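Local coordinates for protein rRNA N-glycosidase (Bougainvillea spectabilis, PDB 3CTK) that is a single-chain plant ribosome-inactivating protein with a mixed beta-sheet and a largely helical remainder, at residues V123-L135 with G183-N196. Sequence-based numbering, arbitrary orientation.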
ATOM      1  N   VAL A 123     -15.148   8.270  -6.603  1.00  7.54           N
ATOM      2  CA  VAL A 123     -14.195   8.534  -7.674  1.00  7.72           C
ATOM      3  C   VAL A 123     -13.352   7.280  -7.879  1.00  8.32           C
ATOM      4  O   VAL A 123     -12.881   6.675  -6.918  1.00  6.20           O
ATOM      5  CB  VAL A 123     -13.267   9.731  -7.339  1.00  8.15           C
ATOM      6  CG1 VAL A 123     -12.449   9.429  -6.097  1.00  9.66           C
ATOM      7  CG2 VAL A 123     -12.351  10.031  -8.528  1.00  8.79           C
ATOM      8  N   ASP A 124     -13.173   6.885  -9.134  1.00  9.26           N
ATOM      9  CA  ASP A 124     -12.394   5.691  -9.431  1.00 11.82           C
ATOM     10  C   ASP A 124     -10.889   5.961  -9.449  1.00  9.61           C
ATOM     11  O   ASP A 124     -10.454   7.097  -9.654  1.00  9.04           O
ATOM     12  CB  ASP A 124     -12.837   5.103 -10.770  1.00 16.10           C
ATOM     13  CG  ASP A 124     -13.183   3.632 -10.665  1.00 23.44           C
ATOM     14  OD1 ASP A 124     -12.285   2.831 -10.317  1.00 26.61           O
ATOM     15  OD2 ASP A 124     -14.353   3.279 -10.917  1.00 26.54           O
ATOM     16  N   ARG A 125     -10.100   4.908  -9.238  1.00  6.51           N
ATOM     17  CA  ARG A 125      -8.643   5.025  -9.215  1.00  6.76           C
ATOM     18  C   ARG A 125      -8.051   5.749 -10.423  1.00  7.68           C
ATOM     19  O   ARG A 125      -7.136   6.559 -10.280  1.00  7.14           O
ATOM     20  CB  ARG A 125      -7.999   3.638  -9.114  1.00  7.69           C
ATOM     21  CG  ARG A 125      -8.050   2.997  -7.738  1.00  7.39           C
ATOM     22  CD  ARG A 125      -7.423   1.606  -7.783  1.00 10.18           C
ATOM     23  NE  ARG A 125      -8.311   0.632  -8.413  1.00 10.63           N
ATOM     24  CZ  ARG A 125      -7.933  -0.571  -8.836  1.00 12.67           C
ATOM     25  NH1 ARG A 125      -6.670  -0.964  -8.709  1.00 10.05           N
ATOM     26  NH2 ARG A 125      -8.827  -1.392  -9.371  1.00 13.42           N
ATOM     27  N   LYS A 126      -8.570   5.458 -11.610  1.00  9.19           N
ATOM     28  CA  LYS A 126      -8.049   6.077 -12.823  1.00 10.01           C
ATOM     29  C   LYS A 126      -8.238   7.592 -12.872  1.00 10.21           C
ATOM     30  O   LYS A 126      -7.526   8.279 -13.607  1.00  9.70           O
ATOM     31  CB  LYS A 126      -8.691   5.445 -14.060  1.00 12.81           C
ATOM     32  CG  LYS A 126     -10.152   5.805 -14.260  1.00 15.46           C
ATOM     33  CD  LYS A 126     -10.701   5.182 -15.533  1.00 21.39           C
ATOM     34  CE  LYS A 126     -12.137   5.609 -15.777  1.00 23.69           C
ATOM     35  NZ  LYS A 126     -13.041   5.182 -14.676  1.00 27.36           N
ATOM     36  N   ASP A 127      -9.184   8.111 -12.090  1.00  9.48           N
ATOM     37  CA  ASP A 127      -9.460   9.549 -12.070  1.00 10.13           C
ATOM     38  C   ASP A 127      -8.941  10.294 -10.843  1.00 10.87           C
ATOM     39  O   ASP A 127      -9.060  11.518 -10.766  1.00 10.64           O
ATOM     40  CB  ASP A 127     -10.969   9.802 -12.185  1.00 11.44           C
ATOM     41  CG  ASP A 127     -11.569   9.185 -13.427  1.00 14.08           C
ATOM     42  OD1 ASP A 127     -10.978   9.359 -14.510  1.00 16.38           O
ATOM     43  OD2 ASP A 127     -12.632   8.534 -13.323  1.00 14.38           O
ATOM     44  N   LEU A 128      -8.370   9.570  -9.887  1.00  9.20           N
ATOM     45  CA  LEU A 128      -7.860  10.199  -8.672  1.00  9.38           C
ATOM     46  C   LEU A 128      -6.360  10.469  -8.752  1.00 10.21           C
ATOM     47  O   LEU A 128      -5.557   9.545  -8.882  1.00  8.84           O
ATOM     48  CB  LEU A 128      -8.162   9.316  -7.457  1.00  8.85           C
ATOM     49  CG  LEU A 128      -7.817   9.909  -6.089  1.00 10.77           C
ATOM     50  CD1 LEU A 128      -8.643  11.168  -5.856  1.00 12.29           C
ATOM     51  CD2 LEU A 128      -8.102   8.884  -4.997  1.00 12.16           C
ATOM     52  N   GLU A 129      -5.985  11.741  -8.657  1.00  9.46           N
ATOM     53  CA  GLU A 129      -4.583  12.132  -8.737  1.00  9.98           C
ATOM     54  C   GLU A 129      -3.770  11.682  -7.533  1.00  8.77           C
ATOM     55  O   GLU A 129      -4.213  11.792  -6.391  1.00  8.59           O
ATOM     56  CB  GLU A 129      -4.467  13.647  -8.878  1.00 13.35           C
ATOM     57  CG  GLU A 129      -5.329  14.225  -9.981  1.00 18.40           C
ATOM     58  CD  GLU A 129      -5.207  15.729 -10.075  1.00 21.28           C
ATOM     59  OE1 GLU A 129      -4.262  16.208 -10.737  1.00 23.55           O
ATOM     60  OE2 GLU A 129      -6.050  16.430  -9.473  1.00 23.95           O
ATOM     61  N   LEU A 130      -2.574  11.176  -7.809  1.00  6.69           N
ATOM     62  CA  LEU A 130      -1.659  10.711  -6.777  1.00  6.50           C
ATOM     63  C   LEU A 130      -0.468  11.666  -6.736  1.00  6.90           C
ATOM     64  O   LEU A 130      -0.221  12.406  -7.690  1.00  6.64           O
ATOM     65  CB  LEU A 130      -1.174   9.298  -7.104  1.00  5.64           C
ATOM     66  CG  LEU A 130      -2.262   8.236  -7.284  1.00  6.46           C
ATOM     67  CD1 LEU A 130      -1.626   6.925  -7.737  1.00  8.30           C
ATOM     68  CD2 LEU A 130      -3.013   8.042  -5.976  1.00  6.58           C
ATOM     69  N   GLY A 131       0.271  11.638  -5.635  1.00  6.39           N
ATOM     70  CA  GLY A 131       1.420  12.514  -5.500  1.00  7.45           C
ATOM     71  C   GLY A 131       1.557  13.010  -4.078  1.00  7.29           C
ATOM     72  O   GLY A 131       0.606  12.955  -3.303  1.00  7.46           O
ATOM     73  N   VAL A 132       2.739  13.505  -3.731  1.00  8.15           N
ATOM     74  CA  VAL A 132       2.982  13.991  -2.381  1.00  8.33           C
ATOM     75  C   VAL A 132       2.063  15.133  -1.961  1.00  7.87           C
ATOM     76  O   VAL A 132       1.571  15.153  -0.829  1.00  7.01           O
ATOM     77  CB  VAL A 132       4.456  14.425  -2.221  1.00 10.00           C
ATOM     78  CG1 VAL A 132       4.651  15.159  -0.908  1.00 13.83           C
ATOM     79  CG2 VAL A 132       5.351  13.197  -2.274  1.00 10.33           C
ATOM     80  N   TYR A 133       1.824  16.079  -2.864  1.00  6.94           N
ATOM     81  CA  TYR A 133       0.967  17.219  -2.554  1.00  7.59           C
ATOM     82  C   TYR A 133      -0.482  16.774  -2.397  1.00  7.77           C
ATOM     83  O   TYR A 133      -1.193  17.239  -1.500  1.00  7.41           O
ATOM     84  CB  TYR A 133       1.052  18.279  -3.657  1.00 10.34           C
ATOM     85  CG  TYR A 133       0.429  19.602  -3.257  1.00 12.74           C
ATOM     86  CD1 TYR A 133       1.081  20.459  -2.371  1.00 15.65           C
ATOM     87  CD2 TYR A 133      -0.831  19.975  -3.728  1.00 16.17           C
ATOM     88  CE1 TYR A 133       0.493  21.658  -1.959  1.00 18.16           C
ATOM     89  CE2 TYR A 133      -1.429  21.172  -3.322  1.00 15.77           C
ATOM     90  CZ  TYR A 133      -0.762  22.005  -2.438  1.00 18.67           C
ATOM     91  OH  TYR A 133      -1.347  23.179  -2.020  1.00 22.29           O
ATOM     92  N   LYS A 134      -0.920  15.879  -3.277  1.00  6.12           N
ATOM     93  CA  LYS A 134      -2.284  15.370  -3.217  1.00  5.70           C
ATOM     94  C   LYS A 134      -2.476  14.567  -1.938  1.00  6.17           C
ATOM     95  O   LYS A 134      -3.532  14.632  -1.315  1.00  6.05           O
ATOM     96  CB  LYS A 134      -2.578  14.495  -4.437  1.00  5.23           C
ATOM     97  CG  LYS A 134      -2.578  15.262  -5.756  1.00  8.49           C
ATOM     98  CD  LYS A 134      -3.688  16.310  -5.806  1.00 11.43           C
ATOM     99  CE  LYS A 134      -3.679  17.053  -7.138  1.00 11.55           C
ATOM    100  NZ  LYS A 134      -4.769  18.069  -7.226  1.00 15.92           N
ATOM    101  N   LEU A 135      -1.457  13.804  -1.548  1.00  5.47           N
ATOM    102  CA  LEU A 135      -1.555  13.015  -0.326  1.00  5.21           C
ATOM    103  C   LEU A 135      -1.688  13.969   0.855  1.00  5.14           C
ATOM    104  O   LEU A 135      -2.532  13.768   1.726  1.00  5.78           O
ATOM    105  CB  LEU A 135      -0.325  12.115  -0.156  1.00  5.27           C
ATOM    106  CG  LEU A 135      -0.240  11.294   1.138  1.00  6.53           C
ATOM    107  CD1 LEU A 135      -1.457  10.390   1.277  1.00  7.17           C
ATOM    108  CD2 LEU A 135       1.041  10.472   1.127  1.00  7.99           C
ATOM    109  N   GLY A 183       5.202  16.548  -8.635  1.00  7.61           N
ATOM    110  CA  GLY A 183       4.041  16.781  -9.472  1.00  6.85           C
ATOM    111  C   GLY A 183       2.906  15.863  -9.065  1.00  7.12           C
ATOM    112  O   GLY A 183       2.972  15.217  -8.016  1.00  7.94           O
ATOM    113  N   SER A 184       1.864  15.806  -9.888  1.00  7.36           N
ATOM    114  CA  SER A 184       0.710  14.954  -9.620  1.00  8.49           C
ATOM    115  C   SER A 184       0.419  14.130 -10.866  1.00  9.30           C
ATOM    116  O   SER A 184       0.713  14.563 -11.981  1.00 10.52           O
ATOM    117  CB  SER A 184      -0.519  15.804  -9.281  1.00  8.71           C
ATOM    118  OG  SER A 184      -0.281  16.630  -8.155  1.00 13.40           O
ATOM    119  N   PHE A 185      -0.159  12.947 -10.685  1.00  6.97           N
ATOM    120  CA  PHE A 185      -0.475  12.100 -11.823  1.00  8.20           C
ATOM    121  C   PHE A 185      -1.581  11.104 -11.511  1.00  7.16           C
ATOM    122  O   PHE A 185      -1.860  10.805 -10.350  1.00  8.11           O
ATOM    123  CB  PHE A 185       0.773  11.330 -12.285  1.00  7.82           C
ATOM    124  CG  PHE A 185       1.169  10.195 -11.367  1.00  8.34           C
ATOM    125  CD1 PHE A 185       1.756  10.449 -10.131  1.00  8.25           C
ATOM    126  CD2 PHE A 185       0.941   8.869 -11.739  1.00  9.44           C
ATOM    127  CE1 PHE A 185       2.113   9.401  -9.274  1.00  8.14           C
ATOM    128  CE2 PHE A 185       1.294   7.811 -10.892  1.00  8.83           C
ATOM    129  CZ  PHE A 185       1.882   8.080  -9.657  1.00  5.88           C
ATOM    130  N   LYS A 186      -2.218  10.606 -12.562  1.00  7.38           N
ATOM    131  CA  LYS A 186      -3.260   9.602 -12.421  1.00  7.49           C
ATOM    132  C   LYS A 186      -2.592   8.312 -12.874  1.00  7.79           C
ATOM    133  O   LYS A 186      -1.899   8.291 -13.890  1.00  9.11           O
ATOM    134  CB  LYS A 186      -4.464   9.948 -13.297  1.00  8.16           C
ATOM    135  CG  LYS A 186      -5.217  11.169 -12.799  1.00 12.07           C
ATOM    136  CD  LYS A 186      -6.215  11.683 -13.817  1.00 15.14           C
ATOM    137  CE  LYS A 186      -6.791  13.020 -13.371  1.00 17.74           C
ATOM    138  NZ  LYS A 186      -7.649  13.637 -14.417  1.00 19.78           N
ATOM    139  N   PRO A 187      -2.774   7.223 -12.113  1.00  7.53           N
ATOM    140  CA  PRO A 187      -2.179   5.917 -12.427  1.00  8.21           C
ATOM    141  C   PRO A 187      -2.564   5.367 -13.796  1.00  8.93           C
ATOM    142  O   PRO A 187      -3.748   5.307 -14.137  1.00  8.37           O
ATOM    143  CB  PRO A 187      -2.659   5.040 -11.274  1.00  6.69           C
ATOM    144  CG  PRO A 187      -3.997   5.639 -10.937  1.00  7.22           C
ATOM    145  CD  PRO A 187      -3.707   7.118 -10.978  1.00  6.95           C
ATOM    146  N   ASN A 188      -1.560   4.965 -14.578  1.00  8.42           N
ATOM    147  CA  ASN A 188      -1.819   4.439 -15.910  1.00  9.36           C
ATOM    148  C   ASN A 188      -2.343   3.008 -15.885  1.00  9.39           C
ATOM    149  O   ASN A 188      -2.475   2.401 -14.822  1.00  9.60           O
ATOM    150  CB  ASN A 188      -0.569   4.548 -16.814  1.00  7.78           C
ATOM    151  CG  ASN A 188       0.598   3.681 -16.352  1.00  8.48           C
ATOM    152  OD1 ASN A 188       0.418   2.547 -15.913  1.00  8.01           O
ATOM    153  ND2 ASN A 188       1.811   4.211 -16.487  1.00  8.25           N
ATOM    154  N   PHE A 189      -2.654   2.479 -17.066  1.00  9.45           N
ATOM    155  CA  PHE A 189      -3.200   1.134 -17.192  1.00  8.54           C
ATOM    156  C   PHE A 189      -2.359   0.040 -16.550  1.00  7.02           C
ATOM    157  O   PHE A 189      -2.908  -0.912 -15.999  1.00  5.95           O
ATOM    158  CB  PHE A 189      -3.429   0.794 -18.668  1.00 11.58           C
ATOM    159  CG  PHE A 189      -4.302   1.781 -19.387  1.00 13.64           C
ATOM    160  CD1 PHE A 189      -3.744   2.754 -20.212  1.00 15.82           C
ATOM    161  CD2 PHE A 189      -5.683   1.746 -19.233  1.00 15.56           C
ATOM    162  CE1 PHE A 189      -4.553   3.678 -20.873  1.00 16.47           C
ATOM    163  CE2 PHE A 189      -6.501   2.667 -19.890  1.00 16.60           C
ATOM    164  CZ  PHE A 189      -5.933   3.633 -20.711  1.00 16.12           C
ATOM    165  N   LYS A 190      -1.036   0.165 -16.627  1.00  7.30           N
ATOM    166  CA  LYS A 190      -0.155  -0.843 -16.043  1.00  7.08           C
ATOM    167  C   LYS A 190      -0.162  -0.782 -14.521  1.00  7.31           C
ATOM    168  O   LYS A 190      -0.201  -1.818 -13.852  1.00  5.93           O
ATOM    169  CB  LYS A 190       1.281  -0.687 -16.564  1.00  7.74           C
ATOM    170  CG  LYS A 190       2.252  -1.700 -15.956  1.00  7.82           C
ATOM    171  CD  LYS A 190       3.580  -1.777 -16.709  1.00  9.30           C
ATOM    172  CE  LYS A 190       4.529  -2.761 -16.018  1.00  9.77           C
ATOM    173  NZ  LYS A 190       5.782  -3.002 -16.790  1.00 12.07           N
ATOM    174  N   VAL A 191      -0.114   0.428 -13.975  1.00  5.94           N
ATOM    175  CA  VAL A 191      -0.141   0.589 -12.524  1.00  6.27           C
ATOM    176  C   VAL A 191      -1.381  -0.116 -11.974  1.00  5.19           C
ATOM    177  O   VAL A 191      -1.292  -0.938 -11.062  1.00  4.50           O
ATOM    178  CB  VAL A 191      -0.181   2.077 -12.128  1.00  5.69           C
ATOM    179  CG1 VAL A 191      -0.389   2.210 -10.623  1.00  6.53           C
ATOM    180  CG2 VAL A 191       1.118   2.758 -12.540  1.00  4.76           C
ATOM    181  N   LEU A 192      -2.534   0.195 -12.553  1.00  6.77           N
ATOM    182  CA  LEU A 192      -3.795  -0.404 -12.129  1.00  8.58           C
ATOM    183  C   LEU A 192      -3.820  -1.922 -12.308  1.00  7.38           C
ATOM    184  O   LEU A 192      -4.327  -2.643 -11.449  1.00  6.50           O
ATOM    185  CB  LEU A 192      -4.960   0.240 -12.892  1.00 10.88           C
ATOM    186  CG  LEU A 192      -5.585   1.494 -12.264  1.00 16.02           C
ATOM    187  CD1 LEU A 192      -4.528   2.344 -11.600  1.00 18.11           C
ATOM    188  CD2 LEU A 192      -6.332   2.281 -13.329  1.00 17.23           C
ATOM    189  N   ASN A 193      -3.259  -2.406 -13.411  1.00  5.43           N
ATOM    190  CA  ASN A 193      -3.243  -3.842 -13.679  1.00  6.39           C
ATOM    191  C   ASN A 193      -2.407  -4.597 -12.643  1.00  5.61           C
ATOM    192  O   ASN A 193      -2.817  -5.650 -12.152  1.00  6.76           O
ATOM    193  CB  ASN A 193      -2.695  -4.113 -15.082  1.00  6.27           C
ATOM    194  CG  ASN A 193      -2.788  -5.574 -15.466  1.00  8.34           C
ATOM    195  OD1 ASN A 193      -3.882  -6.131 -15.574  1.00 11.78           O
ATOM    196  ND2 ASN A 193      -1.641  -6.205 -15.674  1.00  6.89           N
ATOM    197  N   LEU A 194      -1.234  -4.061 -12.317  1.00  5.42           N
ATOM    198  CA  LEU A 194      -0.368  -4.698 -11.327  1.00  5.05           C
ATOM    199  C   LEU A 194      -1.068  -4.733  -9.972  1.00  4.61           C
ATOM    200  O   LEU A 194      -1.024  -5.743  -9.266  1.00  4.63           O
ATOM    201  CB  LEU A 194       0.969  -3.947 -11.227  1.00  6.16           C
ATOM    202  CG  LEU A 194       1.897  -4.071 -12.448  1.00  6.07           C
ATOM    203  CD1 LEU A 194       3.094  -3.158 -12.292  1.00  5.40           C
ATOM    204  CD2 LEU A 194       2.356  -5.513 -12.602  1.00  8.66           C
ATOM    205  N   GLU A 195      -1.722  -3.630  -9.612  1.00  4.62           N
ATOM    206  CA  GLU A 195      -2.444  -3.557  -8.345  1.00  4.96           C
ATOM    207  C   GLU A 195      -3.502  -4.658  -8.259  1.00  6.01           C
ATOM    208  O   GLU A 195      -3.712  -5.250  -7.199  1.00  5.64           O
ATOM    209  CB  GLU A 195      -3.125  -2.189  -8.193  1.00  5.26           C
ATOM    210  CG  GLU A 195      -2.167  -1.018  -8.004  1.00  4.51           C
ATOM    211  CD  GLU A 195      -2.891   0.316  -7.891  1.00  8.14           C
ATOM    212  OE1 GLU A 195      -4.142   0.320  -7.945  1.00  9.18           O
ATOM    213  OE2 GLU A 195      -2.211   1.361  -7.753  1.00  7.95           O
ATOM    214  N   ASN A 196      -4.162  -4.933  -9.379  1.00  6.14           N
ATOM    215  CA  ASN A 196      -5.203  -5.952  -9.412  1.00  6.90           C
ATOM    216  C   ASN A 196      -4.685  -7.384  -9.471  1.00  8.43           C
ATOM    217  O   ASN A 196      -5.465  -8.322  -9.297  1.00 10.35           O
ATOM    218  CB  ASN A 196      -6.134  -5.749 -10.617  1.00  8.09           C
ATOM    219  CG  ASN A 196      -6.828  -4.400 -10.615  1.00 10.19           C
ATOM    220  OD1 ASN A 196      -7.123  -3.835  -9.563  1.00  8.23           O
ATOM    221  ND2 ASN A 196      -7.112  -3.885 -11.809  1.00 13.07           N
TER
HETATM  222  O   HOH W   1      -5.535   7.289 -15.522  1.00 18.18           O
HETATM  223  O   HOH W   2      -9.811  11.632 -15.430  1.00 41.67           O
HETATM  224  O   HOH W   3       3.529  16.299  -5.420  1.00  9.82           O
HETATM  225  O   HOH W   4       0.624  15.681  -5.848  1.00 18.64           O
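The guanidinium of Arg-125 meets Glu-195 and Asn-196 at its edge, both acceptors lying close to its plane, while over one face of the Phe-185 ring sits CB of Leu-130, 3.9 Å from CE1. Arg-125 reaches Glu-195 and Asn-196 of helix 189-196 by a bend at chi3 (-76°). Its NH1 forms a salt bridge with Glu-195 OE1 (2.9 Å), which it meets nearly along the C-O axis; carboxylate and guanidinium are almost coplanar, 19° apart. NH1 and NH2 also converge on the single oxygen Asn-196 OD1, with NH2 on a lone pair in the carbonyl plane and NH1 tilted away from it; the amide is turned 69° from the guanidinium. Tyr-114 adds a cation-pi contact to the same arginine.

Further along, the two segments pair antiparallel in a single beta bridge. Leu-130 N donates almost straight to Phe-185 O (2.7 Å), and Phe-185 N returns a bond to Leu-130 O (3.0 Å). CG of Pro-187 rests 3.3 Å from Arg-125 O, and its CD lies against Leu-130 CD1, the two side chains crossing at about a right angle. The extended Lys-186 chain passes obliquely over Glu-129 CG, and a water joins its NZ to Asp-127 OD1. Glu-129 OE2 instead takes Lys-134 NZ, from above the carboxylate plane. Two more waters link Gly-183 O to the backbone nitrogens of Tyr-133 and Lys-134, near the start of helix 132-142.

The contact thus ties the loop before helix 132-142 to helix 189-196 and its approach, closing a mostly helical excursion within the ribosome-inactivating protein fold. Three N-H bonds at one edge restrain the guanidinium's rotation, and Arg-125 NH1 matches the charge of buried Glu-195.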